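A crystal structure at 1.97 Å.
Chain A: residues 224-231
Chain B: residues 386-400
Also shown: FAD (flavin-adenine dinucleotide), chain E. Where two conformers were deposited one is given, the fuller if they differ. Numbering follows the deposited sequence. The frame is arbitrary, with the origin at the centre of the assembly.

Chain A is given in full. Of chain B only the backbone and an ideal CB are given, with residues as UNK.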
# COMPACT_ATOMS: atom_id res chain seq x y z
N GLU A 224 -12.45 -12.90 21.60
CA GLU A 224 -12.23 -12.07 20.40
C GLU A 224 -10.76 -12.02 19.95
O GLU A 224 -9.87 -11.96 20.78
CB GLU A 224 -12.67 -10.65 20.64
CG GLU A 224 -14.18 -10.54 20.70
CD GLU A 224 -14.89 -10.74 19.34
OE1 GLU A 224 -14.31 -10.31 18.34
OE2 GLU A 224 -16.05 -11.28 19.27
N GLU A 225 -10.52 -12.02 18.64
CA GLU A 225 -9.19 -11.72 18.12
C GLU A 225 -8.87 -10.24 18.26
O GLU A 225 -9.79 -9.38 18.27
CB GLU A 225 -9.14 -12.04 16.61
CG GLU A 225 -9.39 -13.47 16.32
CD GLU A 225 -8.20 -14.33 16.62
OE1 GLU A 225 -8.24 -15.52 16.24
OE2 GLU A 225 -7.21 -13.84 17.19
N LYS A 226 -7.58 -9.93 18.39
CA LYS A 226 -7.07 -8.55 18.34
C LYS A 226 -6.61 -8.26 16.93
O LYS A 226 -5.74 -8.92 16.41
CB LYS A 226 -5.94 -8.37 19.38
CG LYS A 226 -6.40 -8.61 20.79
CD LYS A 226 -5.25 -8.54 21.77
CE LYS A 226 -5.73 -8.83 23.20
NZ LYS A 226 -5.74 -10.30 23.49
N LYS A 227 -7.27 -7.32 16.25
CA LYS A 227 -7.08 -7.21 14.82
C LYS A 227 -6.51 -5.86 14.44
O LYS A 227 -6.79 -4.86 15.13
CB LYS A 227 -8.45 -7.34 14.06
CG LYS A 227 -9.17 -8.68 14.40
CD LYS A 227 -10.31 -9.06 13.42
CE LYS A 227 -11.51 -8.08 13.33
NZ LYS A 227 -12.06 -7.68 14.66
N MSE A 228 -5.94 -5.80 13.25
CA MSE A 228 -5.43 -4.49 12.74
C MSE A 228 -6.54 -3.47 12.50
O MSE A 228 -6.38 -2.27 12.78
CB MSE A 228 -4.81 -4.68 11.38
CG MSE A 228 -4.11 -3.37 10.85
SE MSE A 228 -3.46 -3.62 9.09
CE MSE A 228 -1.96 -4.86 9.34
N GLY A 229 -7.60 -3.95 11.90
CA GLY A 229 -8.70 -3.08 11.46
C GLY A 229 -10.02 -3.82 11.54
O GLY A 229 -10.08 -4.90 12.12
N ILE A 230 -11.06 -3.25 10.92
CA ILE A 230 -12.45 -3.73 11.12
C ILE A 230 -12.68 -4.21 12.56
O ILE A 230 -13.26 -5.25 12.85
CB ILE A 230 -12.94 -4.78 10.06
CG1 ILE A 230 -12.11 -6.07 10.06
CG2 ILE A 230 -12.98 -4.10 8.67
CD1 ILE A 230 -12.73 -7.25 9.20
N LYS A 231 -12.19 -3.41 13.49
CA LYS A 231 -12.25 -3.78 14.91
C LYS A 231 -13.64 -3.98 15.46
O LYS A 231 -13.83 -4.74 16.37
CB LYS A 231 -11.54 -2.72 15.72
CG LYS A 231 -9.99 -2.74 15.50
CD LYS A 231 -9.34 -1.63 16.33
CE LYS A 231 -7.84 -1.76 16.30
NZ LYS A 231 -7.21 -0.87 17.35
N UNK B 386 -3.09 -14.00 9.16
CA UNK B 386 -2.27 -13.82 10.33
C UNK B 386 -1.60 -12.48 10.28
O UNK B 386 -1.29 -11.91 11.32
CB UNK B 386 -1.23 -14.94 10.45
N UNK B 387 -1.43 -11.94 9.07
CA UNK B 387 -0.77 -10.63 8.87
C UNK B 387 -1.67 -9.52 9.40
O UNK B 387 -1.24 -8.39 9.58
CB UNK B 387 -0.45 -10.39 7.39
N UNK B 388 -2.92 -9.84 9.65
CA UNK B 388 -3.91 -8.79 10.09
C UNK B 388 -4.19 -8.90 11.59
O UNK B 388 -5.00 -8.11 12.18
CB UNK B 388 -5.22 -8.92 9.32
N UNK B 389 -3.51 -9.83 12.26
CA UNK B 389 -3.68 -10.11 13.69
C UNK B 389 -2.56 -9.45 14.51
O UNK B 389 -1.37 -9.65 14.24
CB UNK B 389 -3.70 -11.62 13.94
N UNK B 390 -2.94 -8.74 15.58
CA UNK B 390 -1.96 -8.04 16.44
C UNK B 390 -0.90 -8.95 17.10
O UNK B 390 0.18 -8.48 17.47
CB UNK B 390 -2.71 -7.29 17.54
N UNK B 391 -1.15 -10.25 17.24
CA UNK B 391 -0.10 -11.09 17.83
C UNK B 391 1.05 -11.43 16.84
O UNK B 391 2.03 -12.11 17.21
CB UNK B 391 -0.73 -12.39 18.35
N UNK B 392 0.96 -10.93 15.59
CA UNK B 392 2.10 -11.09 14.68
C UNK B 392 2.90 -9.81 14.47
O UNK B 392 2.33 -8.73 14.21
CB UNK B 392 1.61 -11.60 13.32
N UNK B 393 4.22 -9.94 14.54
CA UNK B 393 5.14 -8.82 14.35
C UNK B 393 4.88 -8.04 13.05
O UNK B 393 5.01 -6.82 13.03
CB UNK B 393 6.58 -9.34 14.36
N UNK B 394 4.55 -8.72 11.95
CA UNK B 394 4.38 -8.01 10.67
C UNK B 394 3.21 -7.04 10.72
O UNK B 394 3.19 -6.03 10.03
CB UNK B 394 4.17 -9.01 9.53
N UNK B 395 2.22 -7.38 11.53
CA UNK B 395 1.02 -6.53 11.68
C UNK B 395 1.42 -5.18 12.26
O UNK B 395 0.98 -4.13 11.81
CB UNK B 395 -0.02 -7.20 12.57
N UNK B 396 2.28 -5.21 13.26
CA UNK B 396 2.75 -3.98 13.88
C UNK B 396 3.66 -3.18 12.92
O UNK B 396 3.55 -1.97 12.85
CB UNK B 396 3.50 -4.30 15.18
N UNK B 397 4.56 -3.88 12.18
CA UNK B 397 5.38 -3.22 11.19
C UNK B 397 4.60 -2.50 10.12
O UNK B 397 4.99 -1.39 9.70
CB UNK B 397 6.31 -4.24 10.53
N UNK B 398 3.51 -3.13 9.68
CA UNK B 398 2.72 -2.55 8.62
C UNK B 398 2.17 -1.24 9.10
O UNK B 398 2.21 -0.25 8.33
CB UNK B 398 1.60 -3.49 8.18
N UNK B 399 1.64 -1.21 10.33
CA UNK B 399 1.09 0.10 10.83
C UNK B 399 2.22 1.11 11.14
O UNK B 399 2.10 2.28 10.84
CB UNK B 399 0.25 -0.12 12.09
N UNK B 400 3.36 0.65 11.70
CA UNK B 400 4.46 1.56 12.03
C UNK B 400 4.94 2.28 10.79
O UNK B 400 5.36 3.45 10.86
CB UNK B 400 5.62 0.80 12.68
PA FAD E . -2.97 -18.89 3.65
O1A FAD E . -2.08 -19.59 4.65
O2A FAD E . -3.96 -19.74 2.94
O5B FAD E . -2.12 -18.07 2.61
C5B FAD E . -0.90 -17.44 2.92
C4B FAD E . -0.25 -16.87 1.67
O4B FAD E . 0.08 -17.92 0.74
C3B FAD E . -1.19 -15.90 0.96
O3B FAD E . -0.48 -14.84 0.32
C2B FAD E . -1.75 -16.78 -0.13
O2B FAD E . -2.19 -16.05 -1.24
C1B FAD E . -0.56 -17.63 -0.49
N9A FAD E . -0.99 -18.88 -1.13
C8A FAD E . -1.80 -19.85 -0.62
N7A FAD E . -1.94 -20.84 -1.52
C5A FAD E . -1.21 -20.52 -2.60
C6A FAD E . -0.98 -21.19 -3.83
N6A FAD E . -1.46 -22.42 -4.07
N1A FAD E . -0.17 -20.58 -4.76
C2A FAD E . 0.42 -19.35 -4.49
N3A FAD E . 0.22 -18.71 -3.27
C4A FAD E . -0.59 -19.28 -2.35
N1 FAD E . -13.33 -17.50 6.96
C2 FAD E . -14.61 -17.98 7.04
O2 FAD E . -14.89 -19.05 6.55
N3 FAD E . -15.62 -17.28 7.67
C4 FAD E . -15.37 -16.08 8.26
O4 FAD E . -16.32 -15.49 8.80
C4X FAD E . -14.07 -15.57 8.18
N5 FAD E . -13.79 -14.36 8.80
C5X FAD E . -12.49 -13.87 8.78
C6 FAD E . -12.24 -12.65 9.42
C7 FAD E . -10.94 -12.15 9.44
C7M FAD E . -10.66 -10.84 10.15
C8 FAD E . -9.92 -12.90 8.81
C8M FAD E . -8.50 -12.45 8.75
C9 FAD E . -10.19 -14.08 8.13
C9A FAD E . -11.47 -14.59 8.12
N10 FAD E . -11.75 -15.77 7.44
C10 FAD E . -13.04 -16.28 7.52
C1' FAD E . -10.64 -16.59 6.80
C2' FAD E . -9.96 -15.91 5.61
O2' FAD E . -10.80 -15.50 4.55
C3' FAD E . -8.47 -16.59 5.28
O3' FAD E . -7.61 -15.73 5.94
C4' FAD E . -8.16 -16.70 4.00
O4' FAD E . -9.19 -17.49 3.41
C5' FAD E . -6.75 -17.11 3.58
O5' FAD E . -6.29 -18.07 4.49
P FAD E . -4.99 -17.91 5.38
O1P FAD E . -5.17 -16.62 6.15
O2P FAD E . -4.81 -19.13 6.24
O3P FAD E . -3.77 -17.67 4.38

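Residues 225 to 227 of chain A are extended, and the backbones meet in a single bridge between K227(A) and position 389. Two hydrogen bonds flank it: the amide N of M228(A) gives to O of position 388 at 2.7 Å, and N of position 390 gives to O of K226(A) at 2.9 Å. Both use backbone atoms, so neither depends on a particular side chain, though position 390 must keep its N-H and so cannot be proline.

Position 386 opens the stretch in a 3-10 turn, with no atom of chain A near its CB. Many residues would suit. It is Y386(B), whose CE2 lies 3.8 Å from FAD O2P.

At position 387 the CA-to-CB bond points away from chain A. The backbone angles are ordinary, so glycine is not required. The residue is G387(B); its O lies 3.6 Å from CE of M228(A).

Position 388 points sideways, with its CB 4.7 Å from CB of M228(A). Beyond it lie M228(A), the bare backbone of G229(A) and I230(A), an apolar surface that would accept a large aliphatic or aromatic side chain. It is F388(B), with chi1 in t. CB of M228(A) sits over one ring face, 3.6 Å from CD2 of F388(B). CG1 of I230(A) meets the ring edge at CE1 of F388(B), 3.8 Å away. The ring tip also fits close to the glycine, with CZ of F388(B) 3.3 Å from N of G229(A).

Position 389 points away, and the FAD methyls and the stem of K227(A) lie within reach of a side chain that bends back. A long flexible apolar residue would suit. It is selenomethionine M389(B): its CE is 3.9 Å from CG of K227(A) and 4.0 Å from FAD C8M.

Position 390 points toward chain A, its ideal CB only 3.6 Å from O of K226(A). A small residue sits easily here, and A390(B) is found.

Position 391 points sideways near E225(A) and K226(A). A polar donor would find acceptors. The deposited residue is instead E391(B), whose OE1 lies 3.1 Å from O of K226(A), two acceptors that form no hydrogen bond.

Position 392 precedes the helix and is out of reach; it is Y392(B). Positions 393 and 394 leave chain A untouched and are E393(B) and I394(B).

Position 395 points toward M228(A), its ideal CB 4.4 Å from CE of M228(A). Apolar or long polar residues could both fit. E395(B) places OE1 3.2 Å from CA of M228(A).

Positions 396 and 397 make no contact. R396(B) forms a salt bridge with position 400; M397(B) is selenomethionine.

The CA-to-CB bond at position 398 points toward chain A, and its ideal CB is 4.0 Å from CE of M228(A). An apolar or aromatic residue suits. Y398(B) brings CD2 to 3.6 Å from CE of M228(A), with the selenium oblique to its ring.

Position 399 also points toward chain A, with room for a long chain. R399(B) salt-bridges E395(B), NE to OE1 at 2.9 Å, and its CD lies 4.0 Å from CG of M228(A).

Position 400 is out of reach: D400(B), whose OD2 is 2.9 Å from NE of R396(B).

Chain B (386-400) YGFMAEYEIERMYRD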
# COMPACT_ATOMS: atom_id res chain seq x y z
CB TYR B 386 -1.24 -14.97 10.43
CG TYR B 386 -1.94 -16.32 10.53
CD1 TYR B 386 -2.40 -16.81 11.78
CD2 TYR B 386 -2.16 -17.12 9.36
CE1 TYR B 386 -3.10 -18.06 11.85
CE2 TYR B 386 -2.85 -18.34 9.42
CZ TYR B 386 -3.30 -18.82 10.65
OH TYR B 386 -4.00 -20.02 10.69
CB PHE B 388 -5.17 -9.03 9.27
CG PHE B 388 -6.20 -7.86 9.30
CD1 PHE B 388 -7.42 -8.01 9.92
CD2 PHE B 388 -5.90 -6.68 8.60
CE1 PHE B 388 -8.39 -6.98 9.90
CE2 PHE B 388 -6.86 -5.62 8.54
CZ PHE B 388 -8.07 -5.79 9.18
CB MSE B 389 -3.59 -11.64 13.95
CG MSE B 389 -4.67 -12.51 13.28
SE MSE B 389 -6.39 -12.01 13.96
CE MSE B 389 -7.21 -11.34 12.37
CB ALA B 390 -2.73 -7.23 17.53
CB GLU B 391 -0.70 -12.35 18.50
CG GLU B 391 -2.10 -12.74 18.00
CD GLU B 391 -3.19 -11.71 18.34
OE1 GLU B 391 -3.92 -11.28 17.41
OE2 GLU B 391 -3.32 -11.30 19.54
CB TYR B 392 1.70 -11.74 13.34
CG TYR B 392 1.26 -13.17 13.50
CD1 TYR B 392 2.11 -14.21 13.11
CD2 TYR B 392 -0.00 -13.49 14.06
CE1 TYR B 392 1.74 -15.55 13.29
CE2 TYR B 392 -0.39 -14.82 14.24
CZ TYR B 392 0.50 -15.84 13.86
OH TYR B 392 0.15 -17.15 13.99
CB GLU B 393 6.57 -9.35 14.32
CG GLU B 393 7.66 -8.26 14.26
CD GLU B 393 9.08 -8.84 14.42
OE1 GLU B 393 9.21 -10.07 14.67
OE2 GLU B 393 10.06 -8.06 14.32
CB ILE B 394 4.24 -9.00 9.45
CG1 ILE B 394 4.49 -8.28 8.11
CG2 ILE B 394 2.89 -9.73 9.48
CD1 ILE B 394 6.00 -7.98 7.84
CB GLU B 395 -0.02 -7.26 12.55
CG GLU B 395 -1.42 -6.46 12.64
CD GLU B 395 -1.45 -5.42 13.79
OE1 GLU B 395 -2.41 -4.59 13.82
OE2 GLU B 395 -0.55 -5.40 14.69
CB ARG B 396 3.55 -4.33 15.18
CG ARG B 396 3.87 -2.99 16.01
CD ARG B 396 5.19 -3.16 16.85
NE ARG B 396 6.35 -3.03 15.95
CZ ARG B 396 7.35 -3.90 15.87
NH1 ARG B 396 8.35 -3.68 15.03
NH2 ARG B 396 7.38 -4.97 16.67
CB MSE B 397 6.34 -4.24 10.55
CG MSE B 397 7.34 -4.75 11.63
SE MSE B 397 8.52 -6.04 10.80
CE MSE B 397 9.50 -4.74 9.81
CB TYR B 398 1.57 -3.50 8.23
CG TYR B 398 0.68 -2.95 7.15
CD1 TYR B 398 0.95 -3.17 5.81
CD2 TYR B 398 -0.47 -2.19 7.49
CE1 TYR B 398 0.14 -2.64 4.82
CE2 TYR B 398 -1.26 -1.69 6.50
CZ TYR B 398 -0.95 -1.89 5.20
OH TYR B 398 -1.80 -1.35 4.23
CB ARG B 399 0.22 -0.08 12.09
CG ARG B 399 -1.08 -0.86 11.87
CD ARG B 399 -1.92 -0.95 13.19
NE ARG B 399 -1.31 -1.92 14.12
CZ ARG B 399 -0.53 -1.64 15.17
NH1 ARG B 399 -0.25 -0.39 15.53
NH2 ARG B 399 -0.06 -2.66 15.90
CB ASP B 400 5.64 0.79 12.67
CG ASP B 400 5.33 0.27 14.10
OD1 ASP B 400 4.28 0.64 14.71
OD2 ASP B 400 6.22 -0.49 14.65
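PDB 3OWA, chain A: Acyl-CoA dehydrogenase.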